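Local structure of aminopeptidase-like protein (Chaetomium thermophilum, 5JM6) at residues His133-Thr138 with Leu335-Glu340; Arg304-Leu309 with Ser389-His394; Thr106-Ser111 with Leu345-Arg350. The protein probably acts as a zinc-dependent metalloaminopeptidase of the M18 family, assembling as a dodecamer and linked to the Cvt pathway of selective autophagy. All blocks are in the same frame, centred on the assembly; numbering follows the deposited sequence.

Contact 1 (His133-Thr138 with Leu335-Glu340); sequences HIDALT and LFDDEE. With ZN (zinc ion), chain H; ZN (zinc ion), chain G.
His-133 is covered on one ring face by Glu-339, and its imidazole runs on from there into the zinc site. Its CB lies beside Glu-339 CB, 3.4 Å away. CG sits between the backbone N and the carbonyl carbon (chi1 69°), which swings the ring beneath that methylene, and Glu-339 CB makes a CH-pi contact 3.8 Å from the centroid of the His-133 ring. ND1 donates to Asp-135 OD1 at 2.8 Å, tilted 30° from the ring plane. CD2 passes under the Glu-339 carboxylate, whose OE2 lies over the same ring, and NE2 ends on the first zinc ion at 2.1 Å. The anchoring Asp-135 OD1 is gripped twice: Glu-339 N reaches it at 3.2 Å from the face of the carboxylate plane opposite to His-133 ND1, while Tyr-161 bonds to OD2. Glu-340 follows, its OE2 1.9 Å and its OE1 2.4 Å from the second zinc ion. Next to the parallel His-133/Phe-336 bridge, Ile-134 N bonds to Phe-336 O at 2.8 Å, where both strands end and give way to loops. With Asp-306 bridging both metals, Asp-391 on the first and His-485 on the second, the arrangement is a two-zinc centre, consistent with the co-catalytic site of M18 aminopeptidases, a histidine-carboxylate hydrogen bond steadying one ligand at the strand ends.

Contact 2 (Arg304-Leu309 with Ser389-His394); sequences RIDDKL and SSDVTH. With ZN (zinc ion), chain H; ZN (zinc ion), chain G.
Ser-390 meets Asp-307 through its backbone carbonyl, which lies 2.9 Å from Asp-307 OD2; both are acceptors, and no hydrogen bond joins them. That carboxylate oxygen takes its hydrogen bond instead from His-133 N. Asp-391, at the break in the strand, has CG anti to its backbone N (chi1 -157°), which carries the carboxylate across to the amino-terminal end of helix 305-320. There it chelates the first zinc ion with both oxygens, OD1 at 2.0 Å and OD2 at 2.1 Å. Asp-306 OD1 binds the same ion, also at 2.0 Å, while Asp-306 OD2 turns to the second zinc ion, so this one side chain bridges the two metals. Asp-391 OD1 is additionally approached by the amide of Val-392, a hydrogen bond of 2.8 Å that arrives from above the carboxylate plane. The neighbouring Asp-307 carboxylate is inclined 46° to that of Asp-391 and borders the metal-binding oxygen without bonding to it. Val-392 then points into the start of the helix: its CG2 rests 3.7 Å from Asp-306 CA, and its CG1 lies 3.9 Å from Ile-305 O and also reaches Leu-309 CB. Farther on, His-394 packs its ring against His-210 and Phe-211 of a neighbouring subunit. No clear hydrogen bond crosses between the segments; the cluster of carboxylates is consistent with an anionic pocket whose charge the two zinc ions would largely balance, the first zinc ion joining helix and strand where direct polar bonds do not.

Contact 3 (Thr106-Ser111 with Leu345-Arg350); sequences TRNGSS and LRQGAR
Arg-107 and Arg-346 pass each other with nearly parallel guanidinium planes, 9° apart, the aliphatic part of one lying on the flat head of the other. Arg-107 CG, anti to the backbone N (chi1 -164°), lies over the centre of the Arg-346 guanidinium, 3.5 Å from Arg-346 CZ. A bend farther along then turns the head of Arg-107 so that its NH1 donates, close to the plane of its own group, to Arg-346 O at 3.0 Å. Beside this pair the amides of Asn-108 and Gln-347 stack, Asn-108 CB being 3.4 Å from Gln-347 NE2. Farther along the turn, Ser-111 OG donates to an in-plane lone pair of Gln-347 O at 2.8 Å. An alanine in place of Arg-107, lacking CG and the guanidinium, would probably leave Arg-346 O without this donor and the face of the Arg-346 guanidinium without its cover. In the next shell Asn-108 ND2 is fixed by Ser-110 OG at 2.6 Å, and a type I turn from Leu-345 to Gly-348 presents both Arg-346 and Gln-347. Farther out, a neighbouring subunit accepts from Arg-346 NE at its Gly-471 O and offers its Lys-473 to Asn-108 OD1. Arg-107 exchanges backbone hydrogen bonds with Ser-111 while Ser-110 and Ser-111 both face it: a classic beta bulge at the end of the hairpin of strands 102-107 and 111-117, here docked on a type I turn at a subunit interface.

Contacts 1 and 2 are both buried and build one site from different elements: strand ends and loops supply ligands in the first, helix 305-320 and strand 386-394 in the second, and both zinc ions touch both. All three contacts reach the same mixed sheet. Contact 3, partly buried and about 14 Å from a zinc ion, as measured from the Ser-111 side chain, trades carboxylates and metal for arginines, amides and hydroxyls. Its touching side chains themselves bond to a neighbouring subunit, whereas in contact 2 His-394, outside the contact proper, meets one. Contact 3 adjoins contact 1 through a weak Ser-111 OG to Asp-337 N hydrogen bond but stops about 7 Å short of contact 2 at the nearest atoms.

Contact 1 (His133-Thr138 with Leu335-Glu340)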
loop_
_atom_site.group_PDB
_atom_site.type_symbol
_atom_site.label_atom_id
_atom_site.label_comp_id
_atom_site.label_asym_id
_atom_site.label_seq_id
_atom_site.Cartn_x
_atom_site.Cartn_y
_atom_site.Cartn_z
ATOM N N HIS A 133 26.154 -24.453 29.687
ATOM C CA HIS A 133 26.699 -24.756 28.368
ATOM C C HIS A 133 27.949 -23.929 28.082
ATOM O O HIS A 133 28.039 -22.776 28.477
ATOM C CB HIS A 133 25.647 -24.544 27.274
ATOM C CG HIS A 133 25.268 -23.113 27.039
ATOM N ND1 HIS A 133 25.852 -22.341 26.057
ATOM C CD2 HIS A 133 24.331 -22.330 27.624
ATOM C CE1 HIS A 133 25.310 -21.137 26.065
ATOM N NE2 HIS A 133 24.383 -21.103 27.005
ATOM N N ILE A 134 28.958 -24.562 27.495
ATOM C CA ILE A 134 30.184 -23.858 27.130
ATOM C C ILE A 134 30.367 -23.551 25.637
ATOM O O ILE A 134 31.432 -23.087 25.232
ATOM C CB ILE A 134 31.415 -24.610 27.647
ATOM C CG1 ILE A 134 31.351 -26.085 27.273
ATOM C CG2 ILE A 134 31.506 -24.467 29.157
ATOM C CD1 ILE A 134 32.620 -26.825 27.609
ATOM N N ASP A 135 29.374 -23.858 24.809
ATOM C CA ASP A 135 29.415 -23.389 23.427
ATOM C C ASP A 135 29.008 -21.921 23.386
ATOM O O ASP A 135 28.294 -21.444 24.267
ATOM C CB ASP A 135 28.498 -24.213 22.526
ATOM C CG ASP A 135 27.034 -23.919 22.768
ATOM O OD1 ASP A 135 26.603 -23.978 23.938
ATOM O OD2 ASP A 135 26.319 -23.617 21.790
ATOM N N ALA A 136 29.432 -21.214 22.347
ATOM C CA ALA A 136 29.099 -19.810 22.170
ATOM C C ALA A 136 28.829 -19.544 20.703
ATOM O O ALA A 136 29.272 -20.297 19.860
ATOM C CB ALA A 136 30.230 -18.937 22.663
ATOM N N LEU A 137 28.111 -18.475 20.387
ATOM C CA LEU A 137 27.839 -18.176 18.993
ATOM C C LEU A 137 29.183 -17.968 18.338
ATOM O O LEU A 137 30.014 -17.238 18.850
ATOM C CB LEU A 137 26.992 -16.915 18.867
ATOM C CG LEU A 137 25.483 -17.098 18.988
ATOM C CD1 LEU A 137 25.129 -17.546 20.392
ATOM C CD2 LEU A 137 24.788 -15.794 18.667
ATOM N N THR A 138 29.388 -18.600 17.194
ATOM C CA THR A 138 30.668 -18.542 16.497
ATOM C C THR A 138 30.490 -18.915 15.027
ATOM O O THR A 138 29.434 -19.404 14.632
ATOM C CB THR A 138 31.711 -19.464 17.166
ATOM O OG1 THR A 138 33.023 -19.140 16.690
ATOM C CG2 THR A 138 31.402 -20.928 16.889
ATOM N N LEU A 335 28.965 -29.420 32.276
ATOM C CA LEU A 335 29.099 -28.410 31.236
ATOM C C LEU A 335 28.882 -29.045 29.869
ATOM O O LEU A 335 29.612 -29.953 29.472
ATOM C CB LEU A 335 30.471 -27.734 31.308
ATOM C CG LEU A 335 30.816 -27.089 32.654
ATOM C CD1 LEU A 335 32.149 -26.362 32.589
ATOM C CD2 LEU A 335 29.706 -26.150 33.100
ATOM N N PHE A 336 27.895 -28.533 29.141
ATOM C CA PHE A 336 27.435 -29.153 27.905
ATOM C C PHE A 336 27.778 -28.308 26.692
ATOM O O PHE A 336 28.048 -27.115 26.794
ATOM C CB PHE A 336 25.921 -29.382 27.921
ATOM C CG PHE A 336 25.449 -30.292 29.009
ATOM C CD1 PHE A 336 25.504 -31.666 28.857
ATOM C CD2 PHE A 336 24.928 -29.770 30.179
ATOM C CE1 PHE A 336 25.061 -32.504 29.861
ATOM C CE2 PHE A 336 24.483 -30.600 31.184
ATOM C CZ PHE A 336 24.550 -31.969 31.026
ATOM N N ASP A 337 27.785 -28.966 25.544
ATOM C CA ASP A 337 27.983 -28.322 24.259
ATOM C C ASP A 337 26.634 -28.220 23.544
ATOM O O ASP A 337 25.719 -28.994 23.835
ATOM C CB ASP A 337 28.998 -29.105 23.421
ATOM C CG ASP A 337 29.303 -28.445 22.088
ATOM O OD1 ASP A 337 28.893 -27.285 21.875
ATOM O OD2 ASP A 337 29.965 -29.093 21.251
ATOM N N ASP A 338 26.512 -27.227 22.664
ATOM C CA ASP A 338 25.376 -27.075 21.742
ATOM C C ASP A 338 24.019 -26.665 22.325
ATOM O O ASP A 338 22.996 -27.195 21.905
ATOM C CB ASP A 338 25.157 -28.388 20.974
ATOM C CG ASP A 338 26.388 -28.846 20.229
ATOM O OD1 ASP A 338 27.119 -27.993 19.692
ATOM O OD2 ASP A 338 26.630 -30.067 20.189
ATOM N N GLU A 339 23.992 -25.733 23.274
ATOM C CA GLU A 339 22.711 -25.278 23.826
ATOM C C GLU A 339 22.017 -24.255 22.933
ATOM O O GLU A 339 20.789 -24.128 22.942
ATOM C CB GLU A 339 22.909 -24.698 25.227
ATOM C CG GLU A 339 21.652 -24.137 25.885
ATOM C CD GLU A 339 21.432 -22.664 25.576
ATOM O OE1 GLU A 339 20.262 -22.234 25.503
ATOM O OE2 GLU A 339 22.432 -21.938 25.400
ATOM N N GLU A 340 22.818 -23.524 22.168
ATOM C CA GLU A 340 22.320 -22.534 21.230
ATOM C C GLU A 340 21.642 -23.226 20.024
ATOM O O GLU A 340 20.964 -22.580 19.225
ATOM C CB GLU A 340 23.475 -21.624 20.780
ATOM C CG GLU A 340 24.353 -21.018 21.912
ATOM C CD GLU A 340 23.846 -19.679 22.426
ATOM O OE1 GLU A 340 23.215 -18.950 21.636
ATOM O OE2 GLU A 340 24.120 -19.336 23.596
HETATM ZN ZN ZN H . 23.056 -19.445 27.179
HETATM ZN ZN ZN G . 23.142 -17.773 23.768
#

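Contact 2 (Arg304-Leu309 with Ser389-His394)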
loop_
_atom_site.group_PDB
_atom_site.type_symbol
_atom_site.label_atom_id
_atom_site.label_comp_id
_atom_site.label_asym_id
_atom_site.label_seq_id
_atom_site.Cartn_x
_atom_site.Cartn_y
_atom_site.Cartn_z
ATOM N N ARG A 304 31.757 -14.004 23.845
ATOM C CA ARG A 304 31.419 -15.390 24.189
ATOM C C ARG A 304 30.984 -15.546 25.639
ATOM O O ARG A 304 31.191 -16.599 26.245
ATOM C CB ARG A 304 32.594 -16.330 23.918
ATOM C CG ARG A 304 33.230 -16.165 22.559
ATOM C CD ARG A 304 34.546 -16.915 22.503
ATOM N NE ARG A 304 35.646 -16.128 23.052
ATOM C CZ ARG A 304 36.253 -15.144 22.396
ATOM N NH1 ARG A 304 35.862 -14.826 21.170
ATOM N NH2 ARG A 304 37.250 -14.477 22.963
ATOM N N ILE A 305 30.371 -14.507 26.191
ATOM C CA ILE A 305 29.894 -14.584 27.558
ATOM C C ILE A 305 28.657 -15.477 27.656
ATOM O O ILE A 305 28.424 -16.050 28.725
ATOM C CB ILE A 305 29.587 -13.185 28.149
ATOM C CG1 ILE A 305 30.832 -12.299 28.107
ATOM C CG2 ILE A 305 29.127 -13.287 29.597
ATOM C CD1 ILE A 305 30.699 -11.036 28.937
ATOM N N ASP A 306 27.900 -15.675 26.564
ATOM C CA ASP A 306 26.681 -16.459 26.747
ATOM C C ASP A 306 27.185 -17.836 27.156
ATOM O O ASP A 306 27.647 -18.663 26.362
ATOM C CB ASP A 306 25.798 -16.510 25.478
ATOM C CG ASP A 306 24.456 -17.246 25.704
ATOM O OD1 ASP A 306 24.440 -18.308 26.355
ATOM O OD2 ASP A 306 23.401 -16.756 25.249
ATOM N N ASP A 307 27.013 -17.992 28.466
ATOM C CA ASP A 307 27.378 -19.073 29.388
ATOM C C ASP A 307 28.813 -19.538 29.635
ATOM O O ASP A 307 28.999 -20.341 30.544
ATOM C CB ASP A 307 26.555 -20.306 29.111
ATOM C CG ASP A 307 25.604 -20.585 30.248
ATOM O OD1 ASP A 307 25.514 -19.709 31.132
ATOM O OD2 ASP A 307 24.991 -21.665 30.301
ATOM N N LYS A 308 29.827 -19.065 28.924
ATOM C CA LYS A 308 31.168 -19.332 29.439
ATOM C C LYS A 308 31.273 -18.710 30.840
ATOM O O LYS A 308 31.989 -19.220 31.698
ATOM C CB LYS A 308 32.259 -18.802 28.507
ATOM C CG LYS A 308 32.662 -19.779 27.402
ATOM C CD LYS A 308 33.560 -19.098 26.379
ATOM C CE LYS A 308 34.273 -20.099 25.482
ATOM N NZ LYS A 308 33.463 -20.525 24.307
ATOM N N LEU A 309 30.514 -17.640 31.075
ATOM C CA LEU A 309 30.478 -16.978 32.380
ATOM C C LEU A 309 29.841 -17.833 33.483
ATOM O O LEU A 309 30.464 -18.057 34.520
ATOM C CB LEU A 309 29.742 -15.638 32.270
ATOM C CG LEU A 309 29.469 -14.852 33.558
ATOM C CD1 LEU A 309 30.725 -14.695 34.400
ATOM C CD2 LEU A 309 28.894 -13.487 33.228
ATOM N N SER A 389 20.144 -25.096 36.920
ATOM C CA SER A 389 20.448 -24.953 35.503
ATOM C C SER A 389 20.772 -23.496 35.235
ATOM O O SER A 389 19.898 -22.634 35.323
ATOM C CB SER A 389 19.270 -25.418 34.644
ATOM O OG SER A 389 19.431 -25.028 33.292
ATOM N N SER A 390 22.029 -23.215 34.913
ATOM C CA SER A 390 22.475 -21.832 34.889
ATOM C C SER A 390 22.878 -21.337 33.503
ATOM O O SER A 390 23.875 -21.778 32.934
ATOM C CB SER A 390 23.633 -21.640 35.874
ATOM O OG SER A 390 24.812 -22.288 35.436
ATOM N N ASP A 391 22.072 -20.418 32.975
ATOM C CA ASP A 391 22.400 -19.669 31.767
ATOM C C ASP A 391 22.376 -18.187 32.114
ATOM O O ASP A 391 21.708 -17.787 33.063
ATOM C CB ASP A 391 21.414 -19.973 30.634
ATOM C CG ASP A 391 22.000 -19.693 29.260
ATOM O OD1 ASP A 391 23.127 -19.162 29.194
ATOM O OD2 ASP A 391 21.337 -20.000 28.245
ATOM N N VAL A 392 23.091 -17.370 31.349
ATOM C CA VAL A 392 23.126 -15.936 31.612
ATOM C C VAL A 392 21.742 -15.301 31.440
ATOM O O VAL A 392 20.887 -15.832 30.728
ATOM C CB VAL A 392 24.141 -15.230 30.696
ATOM C CG1 VAL A 392 25.554 -15.415 31.228
ATOM C CG2 VAL A 392 24.029 -15.762 29.277
ATOM N N THR A 393 21.531 -14.173 32.113
ATOM C CA THR A 393 20.259 -13.453 32.075
ATOM C C THR A 393 20.480 -11.999 31.676
ATOM O O THR A 393 21.609 -11.508 31.690
ATOM C CB THR A 393 19.535 -13.490 33.435
ATOM O OG1 THR A 393 20.432 -13.063 34.467
ATOM C CG2 THR A 393 19.040 -14.895 33.744
ATOM N N HIS A 394 19.401 -11.311 31.320
ATOM C CA HIS A 394 19.509 -9.943 30.832
ATOM C C HIS A 394 19.530 -8.935 31.975
ATOM O O HIS A 394 18.580 -8.837 32.752
ATOM C CB HIS A 394 18.355 -9.629 29.875
ATOM C CG HIS A 394 18.221 -10.610 28.753
ATOM N ND1 HIS A 394 19.184 -10.764 27.779
ATOM C CD2 HIS A 394 17.237 -11.491 28.451
ATOM C CE1 HIS A 394 18.800 -11.698 26.926
ATOM N NE2 HIS A 394 17.622 -12.153 27.311
HETATM ZN ZN ZN H . 23.056 -19.445 27.179
HETATM ZN ZN ZN G . 23.142 -17.773 23.768
#

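Contact 3 (Thr106-Ser111 with Leu345-Arg350)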
loop_
_atom_site.group_PDB
_atom_site.type_symbol
_atom_site.label_atom_id
_atom_site.label_comp_id
_atom_site.label_asym_id
_atom_site.label_seq_id
_atom_site.Cartn_x
_atom_site.Cartn_y
_atom_site.Cartn_z
ATOM N N THR A 106 34.436 -37.009 30.127
ATOM C CA THR A 106 34.479 -36.191 28.930
ATOM C C THR A 106 33.699 -36.852 27.798
ATOM O O THR A 106 33.649 -38.078 27.703
ATOM C CB THR A 106 35.948 -35.959 28.518
ATOM O OG1 THR A 106 36.501 -34.908 29.318
ATOM C CG2 THR A 106 36.085 -35.605 27.044
ATOM N N ARG A 107 33.063 -36.037 26.961
ATOM C CA ARG A 107 32.435 -36.529 25.746
ATOM C C ARG A 107 32.775 -35.597 24.583
ATOM O O ARG A 107 32.501 -34.397 24.642
ATOM C CB ARG A 107 30.922 -36.654 25.934
ATOM C CG ARG A 107 30.229 -37.496 24.879
ATOM C CD ARG A 107 28.761 -37.713 25.213
ATOM N NE ARG A 107 28.565 -38.785 26.185
ATOM C CZ ARG A 107 27.388 -39.341 26.459
ATOM N NH1 ARG A 107 26.294 -38.930 25.834
ATOM N NH2 ARG A 107 27.305 -40.311 27.360
ATOM N N ASN A 108 33.409 -36.156 23.553
ATOM C CA ASN A 108 33.808 -35.438 22.337
ATOM C C ASN A 108 34.778 -34.280 22.618
ATOM O O ASN A 108 35.034 -33.433 21.762
ATOM C CB ASN A 108 32.535 -34.940 21.620
ATOM C CG ASN A 108 32.820 -34.129 20.365
ATOM O OD1 ASN A 108 33.279 -34.661 19.355
ATOM N ND2 ASN A 108 32.535 -32.831 20.425
ATOM N N GLY A 109 35.386 -34.284 23.799
ATOM C CA GLY A 109 36.319 -33.231 24.163
ATOM C C GLY A 109 35.663 -31.862 24.271
ATOM O O GLY A 109 36.351 -30.863 24.466
ATOM N N SER A 110 34.360 -31.799 23.999
ATOM C CA SER A 110 33.560 -30.590 24.196
ATOM C C SER A 110 32.532 -30.608 25.342
ATOM O O SER A 110 31.865 -29.602 25.586
ATOM C CB SER A 110 32.851 -30.249 22.889
ATOM O OG SER A 110 32.012 -31.310 22.480
ATOM N N SER A 111 32.376 -31.744 26.017
ATOM C CA SER A 111 31.440 -31.849 27.137
ATOM C C SER A 111 32.133 -32.485 28.326
ATOM O O SER A 111 32.886 -33.443 28.167
ATOM C CB SER A 111 30.200 -32.665 26.761
ATOM O OG SER A 111 29.165 -31.834 26.272
ATOM N N LEU A 345 22.212 -33.251 20.854
ATOM C CA LEU A 345 22.887 -34.327 20.175
ATOM C C LEU A 345 23.832 -34.856 21.252
ATOM O O LEU A 345 23.723 -34.439 22.408
ATOM C CB LEU A 345 23.555 -33.878 18.872
ATOM C CG LEU A 345 22.978 -33.350 17.568
ATOM C CD1 LEU A 345 24.198 -32.985 16.823
ATOM C CD2 LEU A 345 22.253 -34.397 16.778
ATOM N N ARG A 346 24.736 -35.761 20.894
ATOM C CA ARG A 346 25.434 -36.614 21.860
ATOM C C ARG A 346 25.954 -35.888 23.111
ATOM O O ARG A 346 25.836 -36.400 24.226
ATOM C CB ARG A 346 26.594 -37.310 21.144
ATOM C CG ARG A 346 27.448 -38.228 21.992
ATOM C CD ARG A 346 28.667 -38.663 21.193
ATOM N NE ARG A 346 29.581 -39.519 21.943
ATOM C CZ ARG A 346 30.894 -39.322 22.011
ATOM N NH1 ARG A 346 31.443 -38.290 21.383
ATOM N NH2 ARG A 346 31.658 -40.150 22.711
ATOM N N GLN A 347 26.499 -34.690 22.924
ATOM C CA GLN A 347 27.054 -33.913 24.031
ATOM C C GLN A 347 26.098 -32.848 24.587
ATOM O O GLN A 347 26.457 -32.108 25.504
ATOM C CB GLN A 347 28.362 -33.255 23.589
ATOM C CG GLN A 347 29.312 -34.207 22.881
ATOM C CD GLN A 347 29.111 -34.226 21.376
ATOM O OE1 GLN A 347 28.817 -33.199 20.766
ATOM N NE2 GLN A 347 29.261 -35.400 20.771
ATOM N N GLY A 348 24.890 -32.768 24.033
ATOM C CA GLY A 348 23.913 -31.776 24.455
ATOM C C GLY A 348 23.205 -32.109 25.760
ATOM O O GLY A 348 23.350 -33.212 26.286
ATOM N N ALA A 349 22.422 -31.160 26.271
ATOM C CA ALA A 349 21.829 -31.275 27.606
ATOM C C ALA A 349 20.599 -32.183 27.675
ATOM O O ALA A 349 20.328 -32.780 28.707
ATOM C CB ALA A 349 21.478 -29.893 28.137
ATOM N N ARG A 350 19.840 -32.286 26.595
ATOM C CA ARG A 350 18.737 -33.242 26.568
ATOM C C ARG A 350 19.208 -34.579 25.964
ATOM O O ARG A 350 18.403 -35.378 25.487
ATOM C CB ARG A 350 17.491 -32.652 25.883
ATOM C CG ARG A 350 17.745 -31.774 24.690
ATOM C CD ARG A 350 16.530 -30.944 24.287
ATOM N NE ARG A 350 15.273 -31.685 24.340
ATOM C CZ ARG A 350 14.260 -31.475 23.510
ATOM N NH1 ARG A 350 14.386 -30.591 22.533
ATOM N NH2 ARG A 350 13.142 -32.177 23.623
HETATM O O HOH W 1 33.995 -39.511 23.657
#